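6-aminohexanoate-dimer hydrolase (Bacillus anthracis, PDB 4GB7) probably hydrolyses the amide bond of 6-aminohexanoate dimers with a serine-hydrolase domain of the beta-lactamase family. Local coordinates at residues V114-G119 against F313-L318; K338-G343 against S354-W359; A368-V371 against Q377-Y380. One frame throughout, in Å; residues are numbered along the deposited sequence. Where two conformers were deposited one is given.

Contact 1 (V114-G119 against F313-L318); sequences VVVHNG and FGQLLL. With NO3 (nitrate ion), chain C.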
loop_
_atom_site.group_PDB
_atom_site.type_symbol
_atom_site.label_atom_id
_atom_site.label_comp_id
_atom_site.label_asym_id
_atom_site.label_seq_id
_atom_site.Cartn_x
_atom_site.Cartn_y
_atom_site.Cartn_z
ATOM N N VAL A 114 -14.879 2.486 1.779
ATOM C CA VAL A 114 -15.632 1.247 1.637
ATOM C C VAL A 114 -15.514 0.404 2.915
ATOM O O VAL A 114 -14.371 0.127 3.389
ATOM C CB VAL A 114 -15.115 0.439 0.446
ATOM C CG1 VAL A 114 -15.786 -0.930 0.357
ATOM C CG2 VAL A 114 -15.259 1.233 -0.879
ATOM N N VAL A 115 -16.658 -0.056 3.408
ATOM C CA VAL A 115 -16.748 -0.924 4.578
ATOM C C VAL A 115 -17.455 -2.239 4.195
ATOM O O VAL A 115 -18.574 -2.260 3.697
ATOM C CB VAL A 115 -17.497 -0.281 5.755
ATOM C CG1 VAL A 115 -17.507 -1.229 6.968
ATOM C CG2 VAL A 115 -16.964 1.109 6.069
ATOM N N VAL A 116 -16.760 -3.336 4.428
ATOM C CA VAL A 116 -17.236 -4.688 4.179
ATOM C C VAL A 116 -17.287 -5.399 5.545
ATOM O O VAL A 116 -16.372 -5.231 6.376
ATOM C CB VAL A 116 -16.320 -5.447 3.245
ATOM C CG1 VAL A 116 -16.869 -6.861 2.945
ATOM C CG2 VAL A 116 -16.174 -4.708 1.925
ATOM N N HIS A 117 -18.350 -6.152 5.787
ATOM C CA HIS A 117 -18.604 -6.808 7.092
ATOM C C HIS A 117 -19.209 -8.164 6.836
ATOM O O HIS A 117 -20.201 -8.298 6.115
ATOM C CB HIS A 117 -19.552 -5.990 7.934
ATOM C CG HIS A 117 -19.771 -6.539 9.304
ATOM N ND1 HIS A 117 -21.003 -6.645 9.856
ATOM C CD2 HIS A 117 -18.860 -7.041 10.249
ATOM C CE1 HIS A 117 -20.886 -7.181 11.108
ATOM N NE2 HIS A 117 -19.580 -7.435 11.346
ATOM N N ASN A 118 -18.547 -9.200 7.337
ATOM C CA ASN A 118 -18.940 -10.575 7.064
ATOM C C ASN A 118 -19.103 -10.836 5.562
ATOM O O ASN A 118 -19.993 -11.591 5.114
ATOM C CB ASN A 118 -20.230 -10.989 7.831
ATOM C CG ASN A 118 -20.068 -10.943 9.342
ATOM O OD1 ASN A 118 -19.102 -11.480 9.875
ATOM N ND2 ASN A 118 -21.015 -10.316 10.032
ATOM N N GLY A 119 -18.194 -10.285 4.790
ATOM C CA GLY A 119 -18.147 -10.533 3.369
ATOM C C GLY A 119 -19.258 -9.892 2.576
ATOM O O GLY A 119 -19.485 -10.256 1.433
ATOM N N PHE A 313 -9.648 -7.788 -2.267
ATOM C CA PHE A 313 -8.341 -8.311 -1.819
ATOM C C PHE A 313 -8.282 -8.393 -0.262
ATOM O O PHE A 313 -7.808 -9.324 0.318
ATOM C CB PHE A 313 -7.227 -7.412 -2.307
ATOM C CG PHE A 313 -5.862 -7.845 -1.851
ATOM C CD1 PHE A 313 -5.304 -8.980 -2.383
ATOM C CD2 PHE A 313 -5.126 -7.122 -0.907
ATOM C CE1 PHE A 313 -4.046 -9.377 -1.998
ATOM C CE2 PHE A 313 -3.854 -7.528 -0.519
ATOM C CZ PHE A 313 -3.322 -8.645 -1.063
ATOM N N GLY A 314 -8.846 -7.386 0.398
ATOM C CA GLY A 314 -8.973 -7.403 1.840
ATOM C C GLY A 314 -9.726 -8.616 2.360
ATOM O O GLY A 314 -9.320 -9.256 3.341
ATOM N N GLN A 315 -10.849 -8.900 1.702
ATOM C CA GLN A 315 -11.699 -10.040 2.063
ATOM C C GLN A 315 -10.895 -11.333 1.839
ATOM O O GLN A 315 -11.002 -12.242 2.644
ATOM C CB GLN A 315 -12.978 -10.069 1.250
ATOM C CG GLN A 315 -13.905 -11.202 1.620
ATOM C CD GLN A 315 -14.446 -11.064 3.006
ATOM O OE1 GLN A 315 -14.697 -9.939 3.482
ATOM N NE2 GLN A 315 -14.729 -12.190 3.634
ATOM N N LEU A 316 -10.089 -11.388 0.785
ATOM C CA LEU A 316 -9.252 -12.555 0.538
ATOM C C LEU A 316 -8.338 -12.815 1.724
ATOM O O LEU A 316 -8.193 -13.968 2.163
ATOM C CB LEU A 316 -8.411 -12.362 -0.713
ATOM C CG LEU A 316 -7.478 -13.508 -1.095
ATOM C CD1 LEU A 316 -8.275 -14.756 -1.425
ATOM C CD2 LEU A 316 -6.566 -13.088 -2.240
ATOM N N LEU A 317 -7.765 -11.753 2.276
ATOM C CA LEU A 317 -6.852 -11.872 3.398
ATOM C C LEU A 317 -7.616 -12.169 4.680
ATOM O O LEU A 317 -7.186 -12.953 5.513
ATOM C CB LEU A 317 -5.994 -10.624 3.510
ATOM C CG LEU A 317 -4.803 -10.655 2.550
ATOM C CD1 LEU A 317 -4.327 -9.254 2.244
ATOM C CD2 LEU A 317 -3.680 -11.551 3.096
ATOM N N LEU A 318 -8.785 -11.561 4.823
ATOM C CA LEU A 318 -9.640 -11.905 5.931
ATOM C C LEU A 318 -9.939 -13.409 5.945
ATOM O O LEU A 318 -9.977 -14.034 7.010
ATOM C CB LEU A 318 -10.895 -11.037 5.907
ATOM C CG LEU A 318 -11.816 -11.179 7.079
ATOM C CD1 LEU A 318 -11.128 -10.766 8.418
ATOM C CD2 LEU A 318 -13.089 -10.359 6.799
HETATM N N NO3 C . -15.766 -13.400 6.657
HETATM O O1 NO3 C . -16.382 -12.492 6.158
HETATM O O2 NO3 C . -14.720 -13.983 5.942
HETATM O O3 NO3 C . -16.125 -13.876 7.929
HETATM O O HOH W 1 -15.903 -8.752 5.594
#
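V116 meets Q315 through a single methyl: CG1, anti to the backbone N (chi1 -178°), lies 3.8 Å from Q315 OE1, while the same valine also packs on A311 one helical turn earlier and on F79. H117, next along the strand, faces the other side of the sheet, where its NE2 is hydrogen-bonded to E418. At N118 the chain leaves the strand with both backbone angles positive, and its OD1 bonds to K386. The turn then brings G119 against the end of the glutamine, its CA 3.5 Å from Q315 OE1. A water completes this approach, accepting from G119 N at 2.9 Å and donating to Q315 OE1 at 2.7 Å, so that the backbone N-H and the amide oxygen are joined through one molecule.

The other end of the amide serves different partners. Q315 NE2 donates to O1 of a nitrate ion, probably from the crystallisation liquor, over 3.0 Å and nearly straight at 165°, and is also hydrogen-bonded to N319 OD1. L318 adds a loose apolar side to the ion, its CD2 4.0 Å from nitrate O1. With oxygen and nitrogen each engaged, the rotation of the Q315 amide is probably settled in this crystal. The arrangement is a helix 307-318 packed on the five-stranded antiparallel sheet of the beta-lactamase-like fold, met here at the turn between strands 110-117 and 120-126.

Contact 2 (K338-G343 against S354-W359); sequences KNVQEG and SYHNQW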
loop_
_atom_site.group_PDB
_atom_site.type_symbol
_atom_site.label_atom_id
_atom_site.label_comp_id
_atom_site.label_asym_id
_atom_site.label_seq_id
_atom_site.Cartn_x
_atom_site.Cartn_y
_atom_site.Cartn_z
ATOM N N LYS A 338 -1.007 -12.572 12.386
ATOM C CA LYS A 338 -1.838 -12.654 13.592
ATOM C C LYS A 338 -1.099 -13.228 14.789
ATOM O O LYS A 338 -1.443 -12.944 15.903
ATOM C CB LYS A 338 -3.152 -13.372 13.279
ATOM C CG LYS A 338 -4.006 -12.523 12.307
ATOM C CD LYS A 338 -5.391 -13.102 12.038
ATOM C CE LYS A 338 -5.320 -14.405 11.268
ATOM N NZ LYS A 338 -6.662 -14.854 10.788
ATOM N N ASN A 339 -0.034 -13.969 14.551
ATOM C CA ASN A 339 0.823 -14.484 15.635
ATOM C C ASN A 339 1.956 -13.549 16.096
ATOM O O ASN A 339 2.725 -13.912 16.999
ATOM C CB ASN A 339 1.418 -15.839 15.183
ATOM C CG ASN A 339 0.401 -16.951 15.188
ATOM O OD1 ASN A 339 -0.592 -16.922 15.927
ATOM N ND2 ASN A 339 0.639 -17.943 14.366
ATOM N N VAL A 340 2.070 -12.354 15.500
ATOM C CA VAL A 340 3.083 -11.378 15.931
ATOM C C VAL A 340 2.640 -10.746 17.258
ATOM O O VAL A 340 1.664 -9.988 17.291
ATOM C CB VAL A 340 3.437 -10.300 14.851
ATOM C CG1 VAL A 340 4.453 -9.271 15.359
ATOM C CG2 VAL A 340 4.011 -10.942 13.605
ATOM N N GLN A 341 3.370 -11.036 18.340
ATOM C CA GLN A 341 3.024 -10.478 19.659
ATOM C C GLN A 341 3.636 -9.103 19.898
ATOM O O GLN A 341 4.587 -8.731 19.218
ATOM C CB GLN A 341 3.462 -11.429 20.768
ATOM C CG GLN A 341 2.801 -12.785 20.617
ATOM C CD GLN A 341 2.650 -13.494 21.926
ATOM O OE1 GLN A 341 3.567 -14.164 22.380
ATOM N NE2 GLN A 341 1.482 -13.355 22.543
ATOM N N GLU A 342 3.057 -8.342 20.836
ATOM C CA GLU A 342 3.596 -7.067 21.206
ATOM C C GLU A 342 5.031 -7.316 21.667
ATOM O O GLU A 342 5.287 -8.246 22.423
ATOM C CB GLU A 342 2.725 -6.360 22.262
ATOM C CG GLU A 342 3.288 -5.009 22.695
ATOM C CD GLU A 342 2.288 -4.067 23.357
ATOM O OE1 GLU A 342 2.746 -3.042 23.917
ATOM O OE2 GLU A 342 1.060 -4.318 23.320
ATOM N N GLY A 343 5.957 -6.531 21.119
ATOM C CA GLY A 343 7.392 -6.654 21.402
ATOM C C GLY A 343 8.190 -7.460 20.384
ATOM O O GLY A 343 9.459 -7.490 20.416
ATOM N N SER A 354 4.015 -3.295 15.571
ATOM C CA SER A 354 4.964 -4.192 14.931
ATOM C C SER A 354 4.767 -4.147 13.435
ATOM O O SER A 354 3.816 -3.543 12.945
ATOM C CB SER A 354 4.809 -5.623 15.414
ATOM O OG SER A 354 5.004 -5.747 16.797
ATOM N N TYR A 355 5.677 -4.803 12.720
ATOM C CA TYR A 355 5.628 -4.830 11.259
ATOM C C TYR A 355 6.187 -6.168 10.787
ATOM O O TYR A 355 7.275 -6.564 11.222
ATOM C CB TYR A 355 6.468 -3.726 10.696
ATOM C CG TYR A 355 6.392 -3.511 9.190
ATOM C CD1 TYR A 355 7.124 -4.285 8.310
ATOM C CD2 TYR A 355 5.569 -2.494 8.649
ATOM C CE1 TYR A 355 7.106 -4.030 6.939
ATOM C CE2 TYR A 355 5.531 -2.254 7.286
ATOM C CZ TYR A 355 6.263 -3.038 6.427
ATOM O OH TYR A 355 6.277 -2.750 5.088
ATOM N N HIS A 356 5.459 -6.836 9.899
ATOM C CA HIS A 356 5.861 -8.155 9.413
ATOM C C HIS A 356 5.381 -8.332 7.985
ATOM O O HIS A 356 4.198 -8.136 7.696
ATOM C CB HIS A 356 5.276 -9.242 10.318
ATOM C CG HIS A 356 5.888 -10.622 10.115
ATOM N ND1 HIS A 356 7.137 -10.812 9.616
ATOM C CD2 HIS A 356 5.398 -11.870 10.423
ATOM C CE1 HIS A 356 7.403 -12.125 9.565
ATOM N NE2 HIS A 356 6.357 -12.779 10.080
ATOM N N ASN A 357 6.292 -8.678 7.073
ATOM C CA ASN A 357 5.946 -9.052 5.708
ATOM C C ASN A 357 5.083 -8.033 4.958
ATOM O O ASN A 357 4.133 -8.369 4.245
ATOM C CB ASN A 357 5.277 -10.452 5.750
ATOM C CG ASN A 357 6.233 -11.527 6.256
ATOM O OD1 ASN A 357 7.453 -11.408 6.069
ATOM N ND2 ASN A 357 5.687 -12.562 6.920
ATOM N N GLN A 358 5.460 -6.781 5.121
ATOM C CA GLN A 358 4.878 -5.618 4.448
ATOM C C GLN A 358 3.599 -5.102 5.090
ATOM O O GLN A 358 2.988 -4.167 4.561
ATOM C CB GLN A 358 4.757 -5.782 2.926
ATOM C CG GLN A 358 6.053 -6.274 2.226
ATOM C CD GLN A 358 7.144 -5.204 2.182
ATOM O OE1 GLN A 358 7.141 -4.327 1.314
ATOM N NE2 GLN A 358 8.129 -5.313 3.096
ATOM N N TRP A 359 3.212 -5.692 6.228
ATOM C CA TRP A 359 2.000 -5.268 6.989
ATOM C C TRP A 359 2.318 -4.666 8.373
ATOM O O TRP A 359 3.213 -5.121 9.101
ATOM C CB TRP A 359 1.072 -6.459 7.222
ATOM C CG TRP A 359 0.452 -6.978 5.972
ATOM C CD1 TRP A 359 0.947 -7.968 5.122
ATOM C CD2 TRP A 359 -0.837 -6.625 5.447
ATOM N NE1 TRP A 359 0.091 -8.195 4.112
ATOM C CE2 TRP A 359 -1.012 -7.408 4.253
ATOM C CE3 TRP A 359 -1.834 -5.704 5.810
ATOM C CZ2 TRP A 359 -2.125 -7.288 3.446
ATOM C CZ3 TRP A 359 -2.954 -5.612 5.005
ATOM C CH2 TRP A 359 -3.101 -6.395 3.837
HETATM O O HOH W 2 5.380 -4.382 19.328
#
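Apolar packing centres on V340, whose two methyl groups divide their contacts between S354 and H356. CG1 reaches the serine, 3.7 Å from S354 CB, and CG2 touches the histidine, 3.6 Å from H356 CD2. The valine holds CG1 anti to its backbone N (chi1 178°), which leaves CG2 beside that nitrogen and spreads the methyls over two residues on the same face of the strand. CG2 comes obliquely to the imidazole, at the CD2 side and near CB. Y355, between the two, points the other way, as expected of an extended strand.

Polar links across the segments run through water. One molecule accepts from G343 N at 2.9 Å and donates to S354 OG, also at 2.9 Å, bridging the loop backbone to the serine hydroxyl. S354 OG has a further hydrogen bond with E344 O, just beyond G343, so the hydroxyl is held by both the water and the protein backbone. The loop has its own fastenings: Q341 N bonds to E344 OE1, and V340 O to H363 NE2.

The histidine is oriented from its other side. H356 ND1 pairs with D187 OD1, which also takes the backbone N of N357, and N357 ND2 stands 3.1 Å above the centre of the imidazole. Backbone bonds in both directions between H356 and W359, 2.9 Å from H356 N to W359 O, close the turn that follows. This is a type I' beta turn, joining strands 354-356 and 359-361 in a tight beta hairpin with a two-residue loop, N357 and Q358, and the loop after helix 332-338 packs against its first strand.

Contact 3 (A368-V371 against Q377-Y380); sequences AFEV and QTLY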
loop_
_atom_site.group_PDB
_atom_site.type_symbol
_atom_site.label_atom_id
_atom_site.label_comp_id
_atom_site.label_asym_id
_atom_site.label_seq_id
_atom_site.Cartn_x
_atom_site.Cartn_y
_atom_site.Cartn_z
ATOM N N ALA A 368 -6.330 -6.134 14.667
ATOM C CA ALA A 368 -6.345 -5.690 13.245
ATOM C C ALA A 368 -4.959 -5.632 12.680
ATOM O O ALA A 368 -3.970 -5.510 13.409
ATOM C CB ALA A 368 -7.094 -4.379 13.057
ATOM N N PHE A 369 -4.861 -5.719 11.373
ATOM C CA PHE A 369 -3.629 -5.482 10.693
ATOM C C PHE A 369 -3.955 -4.612 9.472
ATOM O O PHE A 369 -5.079 -4.565 9.010
ATOM C CB PHE A 369 -2.851 -6.801 10.384
ATOM C CG PHE A 369 -3.608 -7.804 9.544
ATOM C CD1 PHE A 369 -4.530 -8.657 10.123
ATOM C CD2 PHE A 369 -3.395 -7.892 8.193
ATOM C CE1 PHE A 369 -5.218 -9.595 9.378
ATOM C CE2 PHE A 369 -4.091 -8.822 7.415
ATOM C CZ PHE A 369 -5.014 -9.670 7.992
ATOM N N GLU A 370 -2.978 -3.860 9.011
ATOM C CA GLU A 370 -3.247 -2.866 8.015
ATOM C C GLU A 370 -2.018 -2.520 7.202
ATOM O O GLU A 370 -0.879 -2.774 7.614
ATOM C CB GLU A 370 -3.799 -1.590 8.682
ATOM C CG GLU A 370 -2.864 -0.907 9.681
ATOM C CD GLU A 370 -3.411 0.238 10.478
ATOM O OE1 GLU A 370 -4.512 0.697 10.178
ATOM O OE2 GLU A 370 -2.677 0.748 11.377
ATOM N N VAL A 371 -2.265 -1.941 6.041
ATOM C CA VAL A 371 -1.234 -1.247 5.256
ATOM C C VAL A 371 -1.675 0.183 5.047
ATOM O O VAL A 371 -2.870 0.455 4.856
ATOM C CB VAL A 371 -0.838 -2.042 3.978
ATOM C CG1 VAL A 371 -2.083 -2.231 3.072
ATOM C CG2 VAL A 371 0.353 -1.369 3.265
ATOM N N GLN A 377 -4.205 6.926 2.638
ATOM C CA GLN A 377 -4.620 5.632 2.186
ATOM C C GLN A 377 -4.505 4.568 3.237
ATOM O O GLN A 377 -3.498 4.490 3.962
ATOM C CB GLN A 377 -3.829 5.147 0.963
ATOM C CG GLN A 377 -3.238 6.210 0.054
ATOM C CD GLN A 377 -4.209 7.240 -0.404
ATOM O OE1 GLN A 377 -5.383 6.950 -0.590
ATOM N NE2 GLN A 377 -3.721 8.441 -0.667
ATOM N N THR A 378 -5.510 3.704 3.308
ATOM C CA THR A 378 -5.484 2.597 4.251
ATOM C C THR A 378 -6.226 1.389 3.684
ATOM O O THR A 378 -7.325 1.539 3.139
ATOM C CB THR A 378 -6.151 2.945 5.604
ATOM O OG1 THR A 378 -5.546 4.126 6.165
ATOM C CG2 THR A 378 -6.031 1.777 6.622
ATOM N N LEU A 379 -5.599 0.219 3.829
ATOM C CA LEU A 379 -6.330 -1.055 3.814
ATOM C C LEU A 379 -6.259 -1.643 5.190
ATOM O O LEU A 379 -5.149 -1.966 5.688
ATOM C CB LEU A 379 -5.734 -2.044 2.799
ATOM C CG LEU A 379 -6.360 -3.426 2.749
ATOM C CD1 LEU A 379 -7.861 -3.473 2.436
ATOM C CD2 LEU A 379 -5.548 -4.276 1.751
ATOM N N TYR A 380 -7.389 -1.833 5.805
ATOM C CA TYR A 380 -7.482 -2.209 7.246
ATOM C C TYR A 380 -8.342 -3.486 7.366
ATOM O O TYR A 380 -9.486 -3.542 6.875
ATOM C CB TYR A 380 -8.121 -1.060 8.013
ATOM C CG TYR A 380 -8.414 -1.308 9.486
ATOM C CD1 TYR A 380 -7.479 -0.994 10.487
ATOM C CD2 TYR A 380 -9.633 -1.813 9.900
ATOM C CE1 TYR A 380 -7.752 -1.199 11.838
ATOM C CE2 TYR A 380 -9.915 -2.025 11.242
ATOM C CZ TYR A 380 -8.978 -1.686 12.214
ATOM O OH TYR A 380 -9.252 -1.866 13.549
#
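V371 and L379 face each other as an antiparallel hydrogen-bonded pair in the hairpin of strands 369-373 and 377-382, the former outermost in the five-stranded antiparallel sheet. V371 N donates to L379 O and L379 N to V371 O, each over 2.9 Å and each lying in the carbonyl plane with an N-H...O angle of 158°. The same two oxygens receive CA-H...O contacts from neighbouring residues, E370 CA at 3.1 Å from L379 O and T378 CA at 3.4 Å from V371 O. Beside the backbone pair, V371 CG1 packs on L379 CB.

On the opposite face of the sheet, E370 and Y380 form the adjacent non-hydrogen-bonded pair. E370 starts with CG between its backbone N and carbonyl carbon (chi1 61°) and then runs extended, bringing OE1 to the ring edge of Y380, near the ring plane and 3.4 Å from CD1; carboxylate and ring are turned 67° apart. Farther along the ring A368 CB approaches obliquely, 3.4 Å from Y380 CZ.

A second shell sets these groups in place. N364 bonds to both Y380 OH and A368 N, tying the phenol and the residue just before the strand to one side chain. W359 packs on V371 and L379, while M310 and F313 of helix 307-318 cover L379. Across the hairpin, then, reciprocal amide bonds carry the polar pairing and apolar groups fill the face of V371 and L379. On the other face the carboxylate oxygen meets the partly positive C-H edge of the tyrosine, an approach that is probably mildly favourable electrostatically.

Contact 3 is the buried one of the three, about 8 Å from the centre of the chain to its own centre, whereas contacts 1 and 2, centred about 16 Å from the centre of the chain, are partly buried. Contacts 1 and 3 reach the same five-stranded sheet, and helix 307-318 connects them: G314 CA packs 4.1 Å from L379 CD1. W359 of contact 2 lies between the others, against L317 of contact 1 on one hand and F369 and E370 of contact 3 on the other. Chemistry follows place: direct backbone hydrogen bonds unite the strands inside, while single waters bridge the two outer contacts.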